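Local coordinates for protein 5-formyl-3-hydroxy-2-methylpyridine 4-carboxylate 5-dehydrogenase (Mesorhizobium japonicum MAFF 303099, PDB 4OM8) that oxidises the vitamin B6 breakdown product 5-formyl-3-hydroxy-2-methylpyridine-4-carboxylate with NAD(+) to a pyridine dicarboxylate, and can also reduce it with NADH to 4-pyridoxate, at residues A[73-77]-A[100-105]; A[115-121]-A[181-185]. One frame throughout, in Å; residues are numbered along the deposited sequence.

Interaction 1: residues A[73-77]-A[100-105]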
ATOM      1  N   ILE A  73       4.714 -27.788 -28.036  1.00 12.10           N
ATOM      2  CA  ILE A  73       4.891 -26.337 -28.137  1.00 10.54           C
ATOM      3  C   ILE A  73       4.602 -25.825 -29.560  1.00 11.38           C
ATOM      4  O   ILE A  73       4.136 -24.694 -29.723  1.00 12.55           O
ATOM      5  CB  ILE A  73       6.301 -25.918 -27.664  1.00 13.91           C
ATOM      6  CG1 ILE A  73       6.350 -24.403 -27.415  1.00 12.21           C
ATOM      7  CG2 ILE A  73       7.368 -26.387 -28.641  1.00 15.18           C
ATOM      8  CD1 ILE A  73       7.590 -23.959 -26.669  1.00 13.75           C
ATOM      9  N   GLY A  74       4.827 -26.651 -30.580  1.00 10.46           N
ATOM     10  CA  GLY A  74       4.506 -26.264 -31.950  1.00 12.37           C
ATOM     11  C   GLY A  74       3.009 -26.050 -32.108  1.00 10.82           C
ATOM     12  O   GLY A  74       2.557 -25.104 -32.765  1.00 13.05           O
ATOM     13  N   ASP A  75       2.235 -26.940 -31.500  1.00 10.88           N
ATOM     14  CA  ASP A  75       0.790 -26.814 -31.452  1.00 11.65           C
ATOM     15  C   ASP A  75       0.425 -25.487 -30.764  1.00 10.47           C
ATOM     16  O   ASP A  75      -0.324 -24.676 -31.308  1.00 11.64           O
ATOM     17  CB  ASP A  75       0.211 -28.032 -30.727  1.00 12.06           C
ATOM     18  CG  ASP A  75      -1.277 -27.945 -30.485  1.00 14.93           C
ATOM     19  OD1 ASP A  75      -1.959 -27.128 -31.123  1.00 12.37           O
ATOM     20  OD2 ASP A  75      -1.769 -28.741 -29.654  1.00 14.09           O
ATOM     21  N   ALA A  76       1.009 -25.241 -29.595  1.00 10.46           N
ATOM     22  CA  ALA A  76       0.673 -24.039 -28.840  1.00  9.80           C
ATOM     23  C   ALA A  76       0.928 -22.741 -29.592  1.00  9.17           C
ATOM     24  O   ALA A  76       0.075 -21.856 -29.600  1.00 12.15           O
ATOM     25  CB  ALA A  76       1.438 -24.015 -27.519  1.00 10.79           C
ATOM     26  N   VAL A  77       2.094 -22.601 -30.218  1.00 10.14           N
ATOM     27  CA  VAL A  77       2.410 -21.294 -30.805  1.00  9.85           C
ATOM     28  C   VAL A  77       1.965 -21.159 -32.259  1.00 10.12           C
ATOM     29  O   VAL A  77       2.133 -20.094 -32.849  1.00 10.95           O
ATOM     30  CB  VAL A  77       3.932 -20.955 -30.708  1.00 10.39           C
ATOM     31  CG1 VAL A  77       4.405 -21.037 -29.258  1.00 11.69           C
ATOM     32  CG2 VAL A  77       4.789 -21.847 -31.611  1.00 13.48           C
ATOM     33  N   THR A 100      13.470 -21.855 -29.351  1.00 15.89           N
ATOM     34  CA  THR A 100      12.505 -22.869 -29.766  1.00 13.68           C
ATOM     35  C   THR A 100      11.352 -22.286 -30.577  1.00 16.18           C
ATOM     36  O   THR A 100      10.952 -22.843 -31.603  1.00 17.41           O
ATOM     37  CB  THR A 100      11.940 -23.613 -28.540  1.00 15.25           C
ATOM     38  OG1 THR A 100      13.000 -24.339 -27.911  1.00 16.95           O
ATOM     39  CG2 THR A 100      10.838 -24.591 -28.940  1.00 17.48           C
ATOM     40  N   ILE A 101      10.810 -21.163 -30.131  1.00 14.30           N
ATOM     41  CA  ILE A 101       9.620 -20.636 -30.789  1.00 14.95           C
ATOM     42  C   ILE A 101       9.945 -19.749 -31.991  1.00 16.72           C
ATOM     43  O   ILE A 101       9.074 -19.501 -32.810  1.00 13.08           O
ATOM     44  CB  ILE A 101       8.735 -19.837 -29.807  1.00 12.77           C
ATOM     45  CG1 ILE A 101       9.416 -18.521 -29.399  1.00 12.78           C
ATOM     46  CG2 ILE A 101       8.378 -20.693 -28.585  1.00 13.78           C
ATOM     47  CD1 ILE A 101       8.531 -17.611 -28.494  1.00 14.62           C
ATOM     48  N   ASP A 102      11.189 -19.271 -32.093  1.00 13.77           N
ATOM     49  CA  ASP A 102      11.545 -18.282 -33.114  1.00 12.44           C
ATOM     50  C   ASP A 102      11.206 -18.790 -34.516  1.00 16.00           C
ATOM     51  O   ASP A 102      10.603 -18.077 -35.321  1.00 14.30           O
ATOM     52  CB  ASP A 102      13.034 -17.931 -33.006  1.00 13.06           C
ATOM     53  CG  ASP A 102      13.378 -16.585 -33.613  1.00 14.21           C
ATOM     54  OD1 ASP A 102      12.554 -16.010 -34.355  1.00 15.28           O
ATOM     55  OD2 ASP A 102      14.508 -16.118 -33.364  1.00 16.28           O
ATOM     56  N   GLY A 103      11.551 -20.041 -34.791  1.00 16.24           N
ATOM     57  CA  GLY A 103      11.305 -20.596 -36.108  1.00 15.90           C
ATOM     58  C   GLY A 103       9.869 -21.009 -36.352  1.00 18.33           C
ATOM     59  O   GLY A 103       9.523 -21.383 -37.475  1.00 20.56           O
ATOM     60  N   LEU A 104       9.034 -20.934 -35.317  1.00 12.96           N
ATOM     61  CA  LEU A 104       7.659 -21.434 -35.385  1.00 13.07           C
ATOM     62  C   LEU A 104       6.603 -20.336 -35.436  1.00 12.00           C
ATOM     63  O   LEU A 104       5.406 -20.620 -35.561  1.00 13.03           O
ATOM     64  CB  LEU A 104       7.374 -22.319 -34.184  1.00 12.57           C
ATOM     65  CG  LEU A 104       8.289 -23.519 -34.007  1.00 15.57           C
ATOM     66  CD1 LEU A 104       7.934 -24.242 -32.730  1.00 14.50           C
ATOM     67  CD2 LEU A 104       8.157 -24.438 -35.216  1.00 24.54           C
ATOM     68  N   ILE A 105       7.044 -19.090 -35.307  1.00 11.99           N
ATOM     69  CA  ILE A 105       6.122 -17.969 -35.298  1.00 11.31           C
ATOM     70  C   ILE A 105       6.518 -16.920 -36.328  1.00 11.69           C
ATOM     71  O   ILE A 105       7.677 -16.834 -36.752  1.00 13.46           O
ATOM     72  CB  ILE A 105       6.048 -17.309 -33.901  1.00 12.96           C
ATOM     73  CG1 ILE A 105       7.401 -16.715 -33.512  1.00 11.39           C
ATOM     74  CG2 ILE A 105       5.592 -18.320 -32.843  1.00 11.77           C
ATOM     75  CD1 ILE A 105       7.401 -16.086 -32.121  1.00 12.32           C
TER
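Val77 and Ile73, one turn apart on the short helix 73-77, press their methyl groups against the end of helix 91-102 and the turn after it, an apolar helix-to-helix contact in the NAD-binding Rossmann domain. Val77 uses both branches. Its CG1 meets CG2 of Ile101 at 4.0 Å, the two side chains crossing at about a right angle, while Val77 CG2 lies 3.7 Å from Leu104 CB, again nearly perpendicular. The branch point itself rests on Ile105, Val77 CB to Ile105 CG2, 3.8 Å. Ile73 extends its longer arm toward helix 91-102: with CG1 anti to the backbone N (chi1 -165°) and the chain stretched, Ile73 CD1 arrives 3.9 Å from Ile101 CG2. That one methyl of Ile101 thus touches both Ile73 and Val77. Branched aliphatic residues suit this place because each offers methyls in two directions, and Val77 and Ile73 also touch Ile8 of the central strand 4-8. Thr100 meets Ile73 through its methyl, CG2 to Ile73 CG2 at 3.9 Å, while OG1 is hydrogen-bonded to Asp96 O. Leu104 CD1 lies against the backbone of helix 73-77, 4.1 Å from Gly74 CA.

Interaction 2: residues A[115-121]-A[181-185]. With NAD (nicotinamide-adenine-dinucleotide), chain C.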
ATOM      1  N   THR A 115       8.608 -11.688 -17.126  1.00 10.87           N
ATOM      2  CA  THR A 115       9.717 -11.557 -16.175  1.00  9.84           C
ATOM      3  C   THR A 115       9.526 -10.394 -15.200  1.00 11.03           C
ATOM      4  O   THR A 115       9.017  -9.333 -15.556  1.00 10.82           O
ATOM      5  CB  THR A 115      11.068 -11.375 -16.894  1.00 10.51           C
ATOM      6  OG1 THR A 115      12.125 -11.372 -15.915  1.00 11.24           O
ATOM      7  CG2 THR A 115      11.100 -10.057 -17.672  1.00 10.93           C
ATOM      8  N   SER A 116       9.946 -10.609 -13.959  1.00 12.73           N
ATOM      9  CA  SER A 116       9.972  -9.526 -12.982  1.00 13.20           C
ATOM     10  C   SER A 116      11.324  -8.808 -12.944  1.00 12.48           C
ATOM     11  O   SER A 116      11.379  -7.596 -12.750  1.00 15.79           O
ATOM     12  CB  SER A 116       9.632 -10.070 -11.593  1.00 13.40           C
ATOM     13  OG  SER A 116       8.297 -10.544 -11.546  1.00 16.30           O
ATOM     14  N   GLY A 117      12.412  -9.547 -13.119  1.00 13.34           N
ATOM     15  CA  GLY A 117      13.720  -8.993 -12.813  1.00 14.68           C
ATOM     16  C   GLY A 117      14.803  -9.070 -13.866  1.00 14.96           C
ATOM     17  O   GLY A 117      15.916  -8.605 -13.636  1.00 15.31           O
ATOM     18  N   ILE A 118      14.496  -9.663 -15.015  1.00 12.80           N
ATOM     19  CA  ILE A 118      15.470  -9.718 -16.093  1.00 14.52           C
ATOM     20  C   ILE A 118      15.176  -8.599 -17.088  1.00 13.37           C
ATOM     21  O   ILE A 118      14.050  -8.470 -17.557  1.00 13.77           O
ATOM     22  CB  ILE A 118      15.442 -11.086 -16.785  1.00 13.68           C
ATOM     23  CG1 ILE A 118      15.666 -12.192 -15.738  1.00 11.98           C
ATOM     24  CG2 ILE A 118      16.494 -11.142 -17.892  1.00 13.02           C
ATOM     25  CD1 ILE A 118      15.420 -13.595 -16.243  1.00 14.72           C
ATOM     26  N   PRO A 119      16.187  -7.774 -17.411  1.00 13.44           N
ATOM     27  CA  PRO A 119      15.927  -6.653 -18.319  1.00 12.23           C
ATOM     28  C   PRO A 119      15.402  -7.116 -19.666  1.00 11.42           C
ATOM     29  O   PRO A 119      15.892  -8.107 -20.223  1.00 11.93           O
ATOM     30  CB  PRO A 119      17.301  -5.990 -18.484  1.00 15.19           C
ATOM     31  CG  PRO A 119      18.098  -6.449 -17.324  1.00 21.81           C
ATOM     32  CD  PRO A 119      17.580  -7.798 -16.933  1.00 14.24           C
ATOM     33  N   ILE A 120      14.400  -6.414 -20.177  1.00 11.44           N
ATOM     34  CA  ILE A 120      13.853  -6.751 -21.488  1.00  9.98           C
ATOM     35  C   ILE A 120      14.959  -6.596 -22.526  1.00 11.03           C
ATOM     36  O   ILE A 120      15.020  -7.332 -23.507  1.00 11.74           O
ATOM     37  CB  ILE A 120      12.642  -5.855 -21.838  1.00  9.60           C
ATOM     38  CG1 ILE A 120      11.585  -5.918 -20.720  1.00 10.23           C
ATOM     39  CG2 ILE A 120      12.024  -6.271 -23.160  1.00 11.00           C
ATOM     40  CD1 ILE A 120      11.216  -7.337 -20.274  1.00 12.51           C
ATOM     41  N   THR A 121      15.861  -5.649 -22.275  1.00 11.43           N
ATOM     42  CA  THR A 121      16.991  -5.414 -23.172  1.00 15.00           C
ATOM     43  C   THR A 121      17.888  -6.650 -23.307  1.00 12.78           C
ATOM     44  O   THR A 121      18.410  -6.941 -24.403  1.00 13.98           O
ATOM     45  CB  THR A 121      17.811  -4.224 -22.675  1.00 12.50           C
ATOM     46  OG1 THR A 121      16.991  -3.054 -22.740  1.00 14.04           O
ATOM     47  CG2 THR A 121      19.064  -4.018 -23.521  1.00 17.71           C
ATOM     48  N   ASP A 181      13.774   0.705 -19.186  1.00 10.49           N
ATOM     49  CA  ASP A 181      13.992  -0.678 -18.776  1.00 11.58           C
ATOM     50  C   ASP A 181      14.868  -0.740 -17.514  1.00 11.68           C
ATOM     51  O   ASP A 181      15.991  -1.243 -17.537  1.00 14.74           O
ATOM     52  CB  ASP A 181      14.628  -1.427 -19.964  1.00 12.37           C
ATOM     53  CG  ASP A 181      14.778  -2.919 -19.749  1.00 13.48           C
ATOM     54  OD1 ASP A 181      14.071  -3.520 -18.911  1.00 12.55           O
ATOM     55  OD2 ASP A 181      15.624  -3.502 -20.466  1.00 16.38           O
ATOM     56  N   VAL A 182      14.342  -0.216 -16.407  1.00 10.55           N
ATOM     57  CA  VAL A 182      15.068  -0.183 -15.141  1.00  9.87           C
ATOM     58  C   VAL A 182      14.812  -1.442 -14.319  1.00 10.99           C
ATOM     59  O   VAL A 182      13.765  -2.080 -14.472  1.00 11.50           O
ATOM     60  CB  VAL A 182      14.675   1.060 -14.302  1.00 11.85           C
ATOM     61  CG1 VAL A 182      15.066   2.330 -15.042  1.00 17.17           C
ATOM     62  CG2 VAL A 182      13.186   1.064 -13.977  1.00 12.78           C
ATOM     63  N   PRO A 183      15.779  -1.819 -13.458  1.00 15.01           N
ATOM     64  CA  PRO A 183      15.604  -3.034 -12.653  1.00 11.49           C
ATOM     65  C   PRO A 183      14.328  -2.980 -11.819  1.00 13.48           C
ATOM     66  O   PRO A 183      14.136  -2.022 -11.073  1.00 12.15           O
ATOM     67  CB  PRO A 183      16.856  -3.049 -11.763  1.00 11.96           C
ATOM     68  CG  PRO A 183      17.896  -2.312 -12.570  1.00 11.34           C
ATOM     69  CD  PRO A 183      17.124  -1.229 -13.298  1.00 12.71           C
ATOM     70  N   GLY A 184      13.468  -3.985 -11.947  1.00 11.09           N
ATOM     71  CA  GLY A 184      12.238  -4.014 -11.175  1.00 10.86           C
ATOM     72  C   GLY A 184      11.122  -3.168 -11.762  1.00 11.54           C
ATOM     73  O   GLY A 184      10.074  -3.038 -11.140  1.00 11.30           O
ATOM     74  N   PHE A 185      11.342  -2.599 -12.952  1.00 10.30           N
ATOM     75  CA  PHE A 185      10.350  -1.755 -13.634  1.00  9.91           C
ATOM     76  C   PHE A 185       9.802  -0.703 -12.654  1.00 10.08           C
ATOM     77  O   PHE A 185      10.595   0.044 -12.083  1.00 10.60           O
ATOM     78  CB  PHE A 185       9.261  -2.634 -14.254  1.00 10.91           C
ATOM     79  CG  PHE A 185       9.814  -3.790 -15.052  1.00 10.68           C
ATOM     80  CD1 PHE A 185      10.848  -3.595 -15.959  1.00 10.91           C
ATOM     81  CD2 PHE A 185       9.316  -5.071 -14.877  1.00 11.62           C
ATOM     82  CE1 PHE A 185      11.364  -4.650 -16.683  1.00 13.29           C
ATOM     83  CE2 PHE A 185       9.833  -6.134 -15.585  1.00 12.23           C
ATOM     84  CZ  PHE A 185      10.851  -5.927 -16.502  1.00 13.73           C
TER
HETATM   85  PA  NAD C 402       6.534 -20.985 -11.615  0.74 14.21           P
HETATM   86  O1A NAD C 402       7.865 -21.563 -11.168  0.74 16.80           O
HETATM   87  O2A NAD C 402       5.308 -21.097 -10.722  0.74 12.72           O
HETATM   88  O5B NAD C 402       6.172 -21.643 -13.038  0.74 16.41           O
HETATM   89  C5B NAD C 402       7.143 -21.802 -14.073  0.74 13.93           C
HETATM   90  C4B NAD C 402       6.611 -22.840 -15.050  0.74 13.34           C
HETATM   91  O4B NAD C 402       7.436 -22.864 -16.215  0.74 15.33           O
HETATM   92  C3B NAD C 402       6.638 -24.240 -14.438  0.74 13.40           C
HETATM   93  O3B NAD C 402       5.333 -24.831 -14.493  0.74 14.85           O
HETATM   94  C2B NAD C 402       7.645 -24.991 -15.301  0.74 16.35           C
HETATM   95  O2B NAD C 402       7.361 -26.389 -15.468  0.74 14.01           O
HETATM   96  C1B NAD C 402       7.542 -24.239 -16.612  0.74 16.90           C
HETATM   97  N9A NAD C 402       8.687 -24.379 -17.530  0.74 15.61           N
HETATM   98  C8A NAD C 402       9.989 -24.500 -17.222  0.74 15.88           C
HETATM   99  N7A NAD C 402      10.741 -24.577 -18.348  0.74 16.06           N
HETATM  100  C5A NAD C 402       9.910 -24.499 -19.400  0.74 14.95           C
HETATM  101  C6A NAD C 402      10.037 -24.519 -20.868  0.74 15.32           C
HETATM  102  N6A NAD C 402      11.246 -24.637 -21.469  0.74 18.27           N
HETATM  103  N1A NAD C 402       8.904 -24.416 -21.596  0.74 16.13           N
HETATM  104  C2A NAD C 402       7.694 -24.302 -21.021  0.74 16.15           C
HETATM  105  N3A NAD C 402       7.505 -24.278 -19.692  0.74 14.11           N
HETATM  106  C4A NAD C 402       8.558 -24.376 -18.852  0.74 13.08           C
HETATM  107  O3  NAD C 402       6.826 -19.464 -12.062  0.74 13.31           O
HETATM  108  PN  NAD C 402       5.811 -18.218 -11.964  0.74 14.51           P
HETATM  109  O1N NAD C 402       5.745 -17.733 -10.528  0.74 16.11           O
HETATM  110  O2N NAD C 402       4.516 -18.492 -12.695  0.74 12.97           O
HETATM  111  O5D NAD C 402       6.614 -17.106 -12.793  0.74 13.40           O
HETATM  112  C5D NAD C 402       6.867 -17.247 -14.196  0.74 12.98           C
HETATM  113  C4D NAD C 402       7.498 -15.947 -14.683  0.74 11.07           C
HETATM  114  O4D NAD C 402       6.625 -14.882 -14.321  0.74 13.77           O
HETATM  115  C3D NAD C 402       8.826 -15.649 -14.005  0.74 12.55           C
HETATM  116  O3D NAD C 402       9.612 -14.895 -14.932  0.74 13.17           O
HETATM  117  C2D NAD C 402       8.455 -14.744 -12.846  0.74 12.44           C
HETATM  118  O2D NAD C 402       9.515 -13.848 -12.499  0.74 12.12           O
HETATM  119  C1D NAD C 402       7.282 -13.973 -13.428  0.74 12.46           C
HETATM  120  N1N NAD C 402       6.317 -13.467 -12.439  0.74 13.62           N
HETATM  121  C2N NAD C 402       6.048 -14.116 -11.288  0.74 14.64           C
HETATM  122  C3N NAD C 402       5.105 -13.595 -10.398  0.74 13.56           C
HETATM  123  C7N NAD C 402       4.783 -14.247  -9.079  0.74 19.73           C
HETATM  124  O7N NAD C 402       4.910 -15.450  -8.906  0.74 18.88           O
HETATM  125  N7N NAD C 402       4.372 -13.448  -8.097  0.74 12.90           N
HETATM  126  C4N NAD C 402       4.444 -12.413 -10.710  0.74 16.05           C
HETATM  127  C5N NAD C 402       4.733 -11.776 -11.909  0.74 13.97           C
HETATM  128  C6N NAD C 402       5.673 -12.337 -12.761  0.74 12.66           C
HETATM  129  O   HOH W   1      13.486  -5.867 -14.123  1.00 15.66           O
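The carboxylate of Asp181, from a loop distant in sequence, accepts the first two amides of helix 120-123 in the Rossmann domain, with Pro119 at the N-cap position. Asp181 OD1 accepts from Ile120 N at 3.2 Å, and OD2 from Thr121 N at 2.8 Å, both on the syn side. The anti lone pair of OD2 receives Thr121 OG1 at 2.7 Å, so OD2 is gripped twice. Aspartate fits here because its negative charge probably also gains from the helix dipole. With CG anti to the backbone N (chi1 -174°), the short side chain reaches straight to the helix; an asparagine here would probably leave Ile120 N, or Thr121 N and OG1, facing an NH2 group instead of an acceptor, and lose the negative charge. The Phe185 ring turns its edge to Thr115 O, 3.3 Å from CE2; Phe185 CZ meets Ile120 CD1 at 4.0 Å, and a water joins Ser116 O to Gly184 N. Ile118 N closes an ST motif on Thr115 OG1, 3.1 Å. Outward, Glu154 N holds Thr121 OG1, and Glu89 bonds Thr115 OG1 and Gly117 N. Ser116 OG bonds His137, thought important for catalysis, and lies 3.4 Å from NAD C6N.

Interactions 1 and 2 lie in series along the chain, their centres 24 Å apart and their nearest atoms about 13 Å apart, without touching. Both are partly buried, but interaction 1 is far from the centre of the chain while interaction 2 is nearer to it. They lie near opposite ends of the same cofactor: the side chain of Ile73 is about 5 Å from the adenine, whereas Thr115 and Ser116 belong to the NAD pocket at the nicotinamide end. The chemistry follows the place. Interaction 1 is apolar throughout, carbon against carbon, with no cross-contact hydrogen bond, whereas interaction 2 relies on a carboxylate bonded to the amides at a helix start, a bridging water and one aromatic ring. Helix 91-102 enters both neighbourhoods, its Lys94 touching Thr115 and Ile118.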